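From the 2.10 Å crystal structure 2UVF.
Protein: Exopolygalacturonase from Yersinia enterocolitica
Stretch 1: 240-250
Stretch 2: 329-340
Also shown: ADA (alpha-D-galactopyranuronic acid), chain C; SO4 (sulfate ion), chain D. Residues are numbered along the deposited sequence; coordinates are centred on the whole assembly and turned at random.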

ATOM      1  N   ARG A 240      16.688  13.462  -6.273  1.00 35.11           N
ATOM      2  CA  ARG A 240      15.354  13.450  -6.870  1.00 34.05           C
ATOM      3  C   ARG A 240      14.625  14.749  -6.532  1.00 33.48           C
ATOM      4  O   ARG A 240      14.904  15.366  -5.500  1.00 33.99           O
ATOM      5  N   PRO A 241      13.691  15.181  -7.391  1.00 32.96           N
ATOM      6  CA  PRO A 241      13.020  16.396  -6.999  1.00 32.58           C
ATOM      7  C   PRO A 241      12.043  16.147  -5.849  1.00 32.63           C
ATOM      8  O   PRO A 241      11.771  14.984  -5.495  1.00 31.86           O
ATOM      9  N   ALA A 242      11.539  17.238  -5.273  1.00 31.47           N
ATOM     10  CA  ALA A 242      10.468  17.177  -4.314  1.00 31.75           C
ATOM     11  C   ALA A 242       9.189  16.615  -4.969  1.00 31.65           C
ATOM     12  O   ALA A 242       8.928  16.829  -6.158  1.00 30.30           O
ATOM     13  N   SER A 243       8.415  15.879  -4.167  1.00 31.67           N
ATOM     14  CA  SER A 243       7.059  15.475  -4.524  1.00 31.11           C
ATOM     15  C   SER A 243       6.125  16.668  -4.393  1.00 31.49           C
ATOM     16  O   SER A 243       6.542  17.747  -3.961  1.00 31.11           O
ATOM     17  N   LEU A 244       4.856  16.468  -4.742  1.00 31.89           N
ATOM     18  CA  LEU A 244       3.839  17.480  -4.546  1.00 32.57           C
ATOM     19  C   LEU A 244       3.685  17.807  -3.055  1.00 33.03           C
ATOM     20  O   LEU A 244       3.569  18.972  -2.675  1.00 33.29           O
ATOM     21  N   ILE A 245       3.683  16.771  -2.220  1.00 33.13           N
ATOM     22  CA  ILE A 245       3.608  16.951  -0.773  1.00 34.09           C
ATOM     23  C   ILE A 245       4.781  16.247  -0.142  1.00 34.02           C
ATOM     24  O   ILE A 245       5.074  15.088  -0.457  1.00 34.40           O
ATOM     25  N   ASN A 246       5.465  16.966   0.738  1.00 33.92           N
ATOM     26  CA  ASN A 246       6.689  16.466   1.344  1.00 33.94           C
ATOM     27  C   ASN A 246       6.691  16.592   2.853  1.00 33.92           C
ATOM     28  O   ASN A 246       6.121  17.517   3.398  1.00 33.44           O
ATOM     29  N   ALA A 247       7.354  15.654   3.514  1.00 34.99           N
ATOM     30  CA  ALA A 247       7.874  15.884   4.857  1.00 36.33           C
ATOM     31  C   ALA A 247       9.326  15.410   4.840  1.00 37.14           C
ATOM     32  O   ALA A 247       9.627  14.277   5.213  1.00 37.35           O
ATOM     33  N   ILE A 248      10.220  16.285   4.368  1.00 38.68           N
ATOM     34  CA  ILE A 248      11.635  15.942   4.137  1.00 39.20           C
ATOM     35  C   ILE A 248      12.568  16.955   4.799  1.00 41.14           C
ATOM     36  O   ILE A 248      12.540  18.141   4.472  1.00 41.45           O
ATOM     37  N   ASP A 249      13.390  16.486   5.735  1.00 43.15           N
ATOM     38  CA  ASP A 249      14.466  17.304   6.307  1.00 45.15           C
ATOM     39  C   ASP A 249      15.670  17.280   5.358  1.00 45.90           C
ATOM     40  O   ASP A 249      16.198  16.200   5.063  1.00 45.46           O
ATOM     41  N   PRO A 250      16.130  18.473   4.907  1.00 47.06           N
ATOM     42  CA  PRO A 250      17.176  18.614   3.882  1.00 47.48           C
ATOM     43  C   PRO A 250      18.409  17.784   4.176  1.00 48.11           C
ATOM     44  O   PRO A 250      19.152  17.459   3.249  1.00 48.60           O
ATOM     45  N   ARG A 329      13.987  11.624 -12.148  1.00 28.13           N
ATOM     46  CA  ARG A 329      13.693  13.053 -12.101  1.00 28.96           C
ATOM     47  C   ARG A 329      12.211  13.455 -12.225  1.00 29.06           C
ATOM     48  O   ARG A 329      11.897  14.643 -12.258  1.00 29.92           O
ATOM     49  N   ARG A 330      11.300  12.484 -12.256  1.00 29.19           N
ATOM     50  CA  ARG A 330       9.848  12.797 -12.171  1.00 28.75           C
ATOM     51  C   ARG A 330       9.439  12.884 -10.706  1.00 29.04           C
ATOM     52  O   ARG A 330       9.864  12.059  -9.908  1.00 29.03           O
ATOM     53  N   SER A 331       8.639  13.888 -10.356  1.00 29.00           N
ATOM     54  CA  SER A 331       8.127  14.044  -8.992  1.00 29.35           C
ATOM     55  C   SER A 331       7.063  12.997  -8.614  1.00 29.60           C
ATOM     56  O   SER A 331       6.044  12.851  -9.294  1.00 28.82           O
ATOM     57  N   SER A 332       7.316  12.277  -7.525  1.00 29.29           N
ATOM     58  CA  SER A 332       6.304  11.438  -6.884  1.00 29.65           C
ATOM     59  C   SER A 332       5.207  12.307  -6.290  1.00 30.00           C
ATOM     60  O   SER A 332       5.355  13.537  -6.178  1.00 29.87           O
ATOM     61  N   LEU A 333       4.102  11.689  -5.910  1.00 29.69           N
ATOM     62  CA  LEU A 333       2.992  12.464  -5.381  1.00 29.75           C
ATOM     63  C   LEU A 333       3.230  12.927  -3.936  1.00 29.78           C
ATOM     64  O   LEU A 333       2.948  14.069  -3.584  1.00 29.77           O
ATOM     65  N   MET A 334       3.756  12.038  -3.103  1.00 30.27           N
ATOM     66  CA  MET A 334       3.914  12.323  -1.686  1.00 30.92           C
ATOM     67  C   MET A 334       5.133  11.586  -1.180  1.00 31.16           C
ATOM     68  O   MET A 334       5.300  10.416  -1.461  1.00 30.93           O
ATOM     69  N   THR A 335       5.997  12.282  -0.452  1.00 31.92           N
ATOM     70  CA  THR A 335       7.171  11.647   0.128  1.00 32.24           C
ATOM     71  C   THR A 335       7.357  12.124   1.548  1.00 32.95           C
ATOM     72  O   THR A 335       7.734  13.257   1.773  1.00 33.26           O
ATOM     73  N   LEU A 336       7.092  11.240   2.502  1.00 33.68           N
ATOM     74  CA  LEU A 336       7.202  11.585   3.903  1.00 34.13           C
ATOM     75  C   LEU A 336       8.324  10.768   4.452  1.00 34.28           C
ATOM     76  O   LEU A 336       8.278   9.544   4.403  1.00 34.31           O
ATOM     77  N   ARG A 337       9.331  11.460   4.978  1.00 35.00           N
ATOM     78  CA  ARG A 337      10.567  10.823   5.421  1.00 35.27           C
ATOM     79  C   ARG A 337      10.920  11.219   6.866  1.00 35.62           C
ATOM     80  O   ARG A 337      10.810  12.393   7.249  1.00 35.80           O
ATOM     81  N   GLY A 338      11.331  10.230   7.651  1.00 36.02           N
ATOM     82  CA  GLY A 338      11.690  10.436   9.054  1.00 36.30           C
ATOM     83  C   GLY A 338      10.559  10.727  10.016  1.00 37.12           C
ATOM     84  O   GLY A 338      10.821  11.130  11.145  1.00 37.65           O
ATOM     85  N   VAL A 339       9.307  10.504   9.598  1.00 37.28           N
ATOM     86  CA  VAL A 339       8.148  10.878  10.410  1.00 37.14           C
ATOM     87  C   VAL A 339       7.793   9.840  11.477  1.00 37.99           C
ATOM     88  O   VAL A 339       7.736   8.630  11.216  1.00 38.07           O
ATOM     89  N   GLU A 340       7.584  10.342  12.694  1.00 38.42           N
ATOM     90  CA  GLU A 340       7.121   9.536  13.807  1.00 39.16           C
ATOM     91  C   GLU A 340       5.644   9.851  14.016  1.00 38.56           C
ATOM     92  O   GLU A 340       5.316  10.978  14.404  1.00 38.37           O
TER

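The two stretches lie side by side in one chain and bury 839 Å² between them, both sides summed. Strand 245-247 runs parallel to strand 334-337, at 6° between their directions.

Arg 329 starts the second stretch. Its CA-to-CB bond points away, but an m, m, m conformation folds the side chain back over stretch 1. The guanidinium then lies with one face over Pro 241, with NH1 of Arg 329 3.6 Å from CD of Pro 241. The CA-to-CB bond of Pro 241 points toward stretch 2; the ring is C-gamma endo, and CG of Pro 241 sits 3.4 Å from O of Arg 329. The CA-to-CB bond of Arg 240 points away. Its extended side chain (m, t, t) reaches the galacturonic acid: NH1 and NH2 of Arg 240 donate to ADA O6A at 2.8 and 2.9 Å, and NH2 also donates to ADA O6B at 3.0 Å. A charged carboxylate is thus held by a charged guanidinium, as suits an exopolygalacturonase. Arg 330 adds little to the contact.

Ser 331 (m) has its CA-to-CB bond sideways. OG of Ser 331 donates a very short hydrogen bond, 2.4 Å, to O of Ala 242.

Ser 332 (m) is also sideways. CB of Ser 332 is 3.4 Å from OG of Ser 243. O of Ser 332 accepts a weak hydrogen bond from N of Leu 244 at 3.3 Å. Water 1 bridges the stretches here: it accepts from N of Ser 332 at 3.1 Å, donates to O of Pro 241 at 2.9 Å, and hydrogen-bonds OG of Ser 243 at 2.6 Å.

The CA-to-CB bond of Leu 333 (chi1 t, chi2 120°) points away. O of Leu 333 accepts from N of Ile 245 at 3.1 Å.

Met 334 (t, t, m) shares a sheet face with Ile 245, Ala 247 and Leu 336. CE of Met 334 packs 4.0 Å from CD1 of Ile 245, whose chi1 is m and chi2 148°.

Thr 335 (m) is on the other face with Asn 246. OG1 of Thr 335 hydrogen-bonds OG of Ser 243 (m) at 2.5 Å, so that serine hydroxyl joins both the threonine and water 1. CG2 of Thr 335 is 4.0 Å from CD1 of Ile 248 (m, t). Asn 246 (m) bonds within its own stretch: OD1 of Asn 246 accepts from N of Ser 243 at 3.0 Å, and ND2 donates to O of Ser 243 at 2.9 Å.

Leu 336 (m, t) brings CD2 to 3.8 Å from CB of Ala 247.

Arg 337 (t, t, p) starts sideways, but its end comes nearer. NH2 of Arg 337 makes a weak hydrogen bond to O of Asp 249 at 2.9 Å. NH1 of Arg 337 donates to sulfate O2 at 3.1 Å. Water 2 accepts from NE of Arg 337 at 3.2 Å and from N of Asp 249 at 2.8 Å.

Val 339 (t) closes the contact, with CG2 3.9 Å from CB of Ala 247.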

ATOM      1  CB  ARG A 240      14.570  12.232  -6.368  1.00 34.01           C
ATOM      2  CG  ARG A 240      15.089  10.932  -6.916  1.00 32.17           C
ATOM      3  CD  ARG A 240      14.409   9.759  -6.268  1.00 30.56           C
ATOM      4  NE  ARG A 240      14.622   8.535  -7.028  1.00 27.55           N
ATOM      5  CZ  ARG A 240      13.942   7.407  -6.846  1.00 27.95           C
ATOM      6  NH1 ARG A 240      12.988   7.323  -5.926  1.00 28.67           N
ATOM      7  NH2 ARG A 240      14.213   6.360  -7.595  1.00 25.51           N
ATOM      8  CB  PRO A 241      12.276  16.806  -8.267  1.00 33.01           C
ATOM      9  CG  PRO A 241      12.009  15.543  -8.981  1.00 32.10           C
ATOM     10  CD  PRO A 241      13.190  14.661  -8.678  1.00 32.93           C
ATOM     11  CB  ALA A 242      10.198  18.563  -3.741  1.00 32.02           C
ATOM     12  CB  SER A 243       6.595  14.347  -3.595  1.00 30.64           C
ATOM     13  OG  SER A 243       7.472  13.227  -3.666  1.00 30.48           O
ATOM     14  CB  LEU A 244       2.506  17.015  -5.153  1.00 32.61           C
ATOM     15  CG  LEU A 244       1.350  18.010  -5.269  1.00 33.70           C
ATOM     16  CD1 LEU A 244       1.764  19.235  -6.114  1.00 34.01           C
ATOM     17  CD2 LEU A 244       0.090  17.343  -5.839  1.00 32.06           C
ATOM     18  CB  ILE A 245       2.269  16.442  -0.162  1.00 34.23           C
ATOM     19  CG1 ILE A 245       1.084  17.213  -0.744  1.00 33.75           C
ATOM     20  CG2 ILE A 245       2.288  16.538   1.378  1.00 35.25           C
ATOM     21  CD1 ILE A 245      -0.167  16.405  -0.859  1.00 35.55           C
ATOM     22  CB  ASN A 246       7.891  17.254   0.825  1.00 33.82           C
ATOM     23  CG  ASN A 246       8.000  17.238  -0.657  1.00 32.50           C
ATOM     24  OD1 ASN A 246       8.571  16.322  -1.223  1.00 33.74           O
ATOM     25  ND2 ASN A 246       7.479  18.270  -1.305  1.00 29.32           N
ATOM     26  CB  ALA A 247       7.043  15.152   5.907  1.00 36.01           C
ATOM     27  CB  ILE A 248      11.985  15.840   2.603  1.00 39.07           C
ATOM     28  CG1 ILE A 248      11.021  14.898   1.875  1.00 37.05           C
ATOM     29  CG2 ILE A 248      13.459  15.397   2.398  1.00 38.25           C
ATOM     30  CD1 ILE A 248      11.156  14.857   0.364  1.00 37.79           C
ATOM     31  CB  ASP A 249      14.858  16.783   7.693  1.00 45.62           C
ATOM     32  CG  ASP A 249      15.837  17.709   8.430  1.00 47.69           C
ATOM     33  OD1 ASP A 249      17.069  17.526   8.251  1.00 49.40           O
ATOM     34  OD2 ASP A 249      15.378  18.583   9.208  1.00 47.11           O
ATOM     35  CB  PRO A 250      17.541  20.101   3.945  1.00 47.47           C
ATOM     36  CG  PRO A 250      16.930  20.616   5.226  1.00 47.77           C
ATOM     37  CD  PRO A 250      15.694  19.794   5.401  1.00 47.10           C
ATOM     38  CB  ARG A 329      14.568  13.811 -13.118  1.00 29.35           C
ATOM     39  CG  ARG A 329      16.090  13.551 -13.002  1.00 29.49           C
ATOM     40  CD  ARG A 329      16.691  14.241 -11.806  1.00 33.05           C
ATOM     41  NE  ARG A 329      16.269  15.638 -11.780  1.00 35.96           N
ATOM     42  CZ  ARG A 329      16.201  16.381 -10.684  1.00 40.28           C
ATOM     43  NH1 ARG A 329      16.527  15.869  -9.493  1.00 40.29           N
ATOM     44  NH2 ARG A 329      15.799  17.649 -10.780  1.00 43.23           N
ATOM     45  CB  ARG A 330       9.020  11.714 -12.855  1.00 28.91           C
ATOM     46  CG  ARG A 330       9.399  11.457 -14.284  1.00 27.28           C
ATOM     47  CD  ARG A 330       8.550  10.370 -14.894  1.00 25.99           C
ATOM     48  NE  ARG A 330       9.118   9.036 -14.725  1.00 28.43           N
ATOM     49  CZ  ARG A 330       8.399   7.938 -14.493  1.00 28.83           C
ATOM     50  NH1 ARG A 330       7.070   8.014 -14.353  1.00 29.86           N
ATOM     51  NH2 ARG A 330       9.004   6.771 -14.376  1.00 27.99           N
ATOM     52  CB  SER A 331       7.523  15.443  -8.800  1.00 29.85           C
ATOM     53  OG  SER A 331       8.507  16.438  -8.494  1.00 29.09           O
ATOM     54  CB  SER A 332       6.932  10.585  -5.784  1.00 29.31           C
ATOM     55  OG  SER A 332       7.692   9.564  -6.370  1.00 29.28           O
ATOM     56  CB  LEU A 333       1.680  11.674  -5.517  1.00 29.73           C
ATOM     57  CG  LEU A 333       0.423  12.519  -5.301  1.00 31.18           C
ATOM     58  CD1 LEU A 333      -0.483  12.519  -6.540  1.00 30.50           C
ATOM     59  CD2 LEU A 333      -0.299  12.081  -4.033  1.00 30.31           C
ATOM     60  CB  MET A 334       2.678  11.891  -0.897  1.00 30.18           C
ATOM     61  CG  MET A 334       2.650  12.427   0.512  1.00 30.95           C
ATOM     62  SD  MET A 334       1.252  11.890   1.502  1.00 32.64           S
ATOM     63  CE  MET A 334      -0.121  12.711   0.686  1.00 31.82           C
ATOM     64  CB  THR A 335       8.454  11.917  -0.699  1.00 32.26           C
ATOM     65  OG1 THR A 335       8.255  11.448  -2.039  1.00 32.14           O
ATOM     66  CG2 THR A 335       9.658  11.206  -0.077  1.00 29.79           C
ATOM     67  CB  LEU A 336       5.904  11.280   4.658  1.00 33.41           C
ATOM     68  CG  LEU A 336       4.600  11.706   3.988  1.00 33.87           C
ATOM     69  CD1 LEU A 336       3.467  11.060   4.769  1.00 34.80           C
ATOM     70  CD2 LEU A 336       4.442  13.233   3.881  1.00 32.21           C
ATOM     71  CB  ARG A 337      11.706  11.174   4.467  1.00 34.90           C
ATOM     72  CG  ARG A 337      12.967  10.365   4.720  1.00 34.76           C
ATOM     73  CD  ARG A 337      14.064  10.682   3.734  1.00 34.74           C
ATOM     74  NE  ARG A 337      14.590  12.036   3.891  1.00 35.18           N
ATOM     75  CZ  ARG A 337      15.726  12.461   3.340  1.00 35.83           C
ATOM     76  NH1 ARG A 337      16.468  11.638   2.617  1.00 35.38           N
ATOM     77  NH2 ARG A 337      16.139  13.703   3.535  1.00 35.55           N
ATOM     78  CB  VAL A 339       6.902  11.271   9.546  1.00 37.53           C
ATOM     79  CG1 VAL A 339       5.799  11.852  10.414  1.00 36.28           C
ATOM     80  CG2 VAL A 339       7.282  12.283   8.479  1.00 35.34           C
ATOM     81  CB  GLU A 340       7.917   9.881  15.070  1.00 40.03           C
ATOM     82  CG  GLU A 340       7.558   9.042  16.278  1.00 42.48           C
ATOM     83  CD  GLU A 340       8.185   7.669  16.221  1.00 46.65           C
ATOM     84  OE1 GLU A 340       9.170   7.506  15.458  1.00 47.97           O
ATOM     85  OE2 GLU A 340       7.697   6.756  16.936  1.00 47.85           O
TER
HETATM   86  C1  ADA C   2      11.742  -0.038  -6.523  1.00 48.63           C
HETATM   87  C2  ADA C   2      11.160  -0.182  -5.102  1.00 49.10           C
HETATM   88  C3  ADA C   2      10.215   1.012  -4.863  1.00 48.76           C
HETATM   89  C4  ADA C   2      10.996   2.355  -5.014  1.00 47.80           C
HETATM   90  C5  ADA C   2      11.630   2.431  -6.420  1.00 46.90           C
HETATM   91  C6  ADA C   2      12.486   3.676  -6.780  1.00 46.04           C
HETATM   92  O2  ADA C   2      10.488  -1.446  -4.935  1.00 46.13           O
HETATM   93  O3  ADA C   2       9.576   0.907  -3.594  1.00 50.89           O
HETATM   94  O4  ADA C   2      12.002   2.492  -4.005  1.00 46.13           O
HETATM   95  O5  ADA C   2      12.432   1.242  -6.697  1.00 47.28           O
HETATM   96  O6B ADA C   2      13.601   3.451  -7.299  1.00 45.16           O
HETATM   97  O6A ADA C   2      12.025   4.822  -6.553  1.00 43.57           O
HETATM   98  S   SO4 D1607      19.227  14.196   1.357  1.00 56.34           S
HETATM   99  O1  SO4 D1607      18.369  15.316   0.965  1.00 54.56           O
HETATM  100  O2  SO4 D1607      18.694  12.902   0.900  1.00 52.63           O
HETATM  101  O3  SO4 D1607      20.563  14.379   0.769  1.00 55.79           O
HETATM  102  O4  SO4 D1607      19.324  14.231   2.821  1.00 56.08           O
HETATM  103  O   HOH W   1       9.404  13.352  -5.461  1.00 28.97           O
HETATM  104  O   HOH W   2      13.432  13.768   6.329  1.00 33.22           O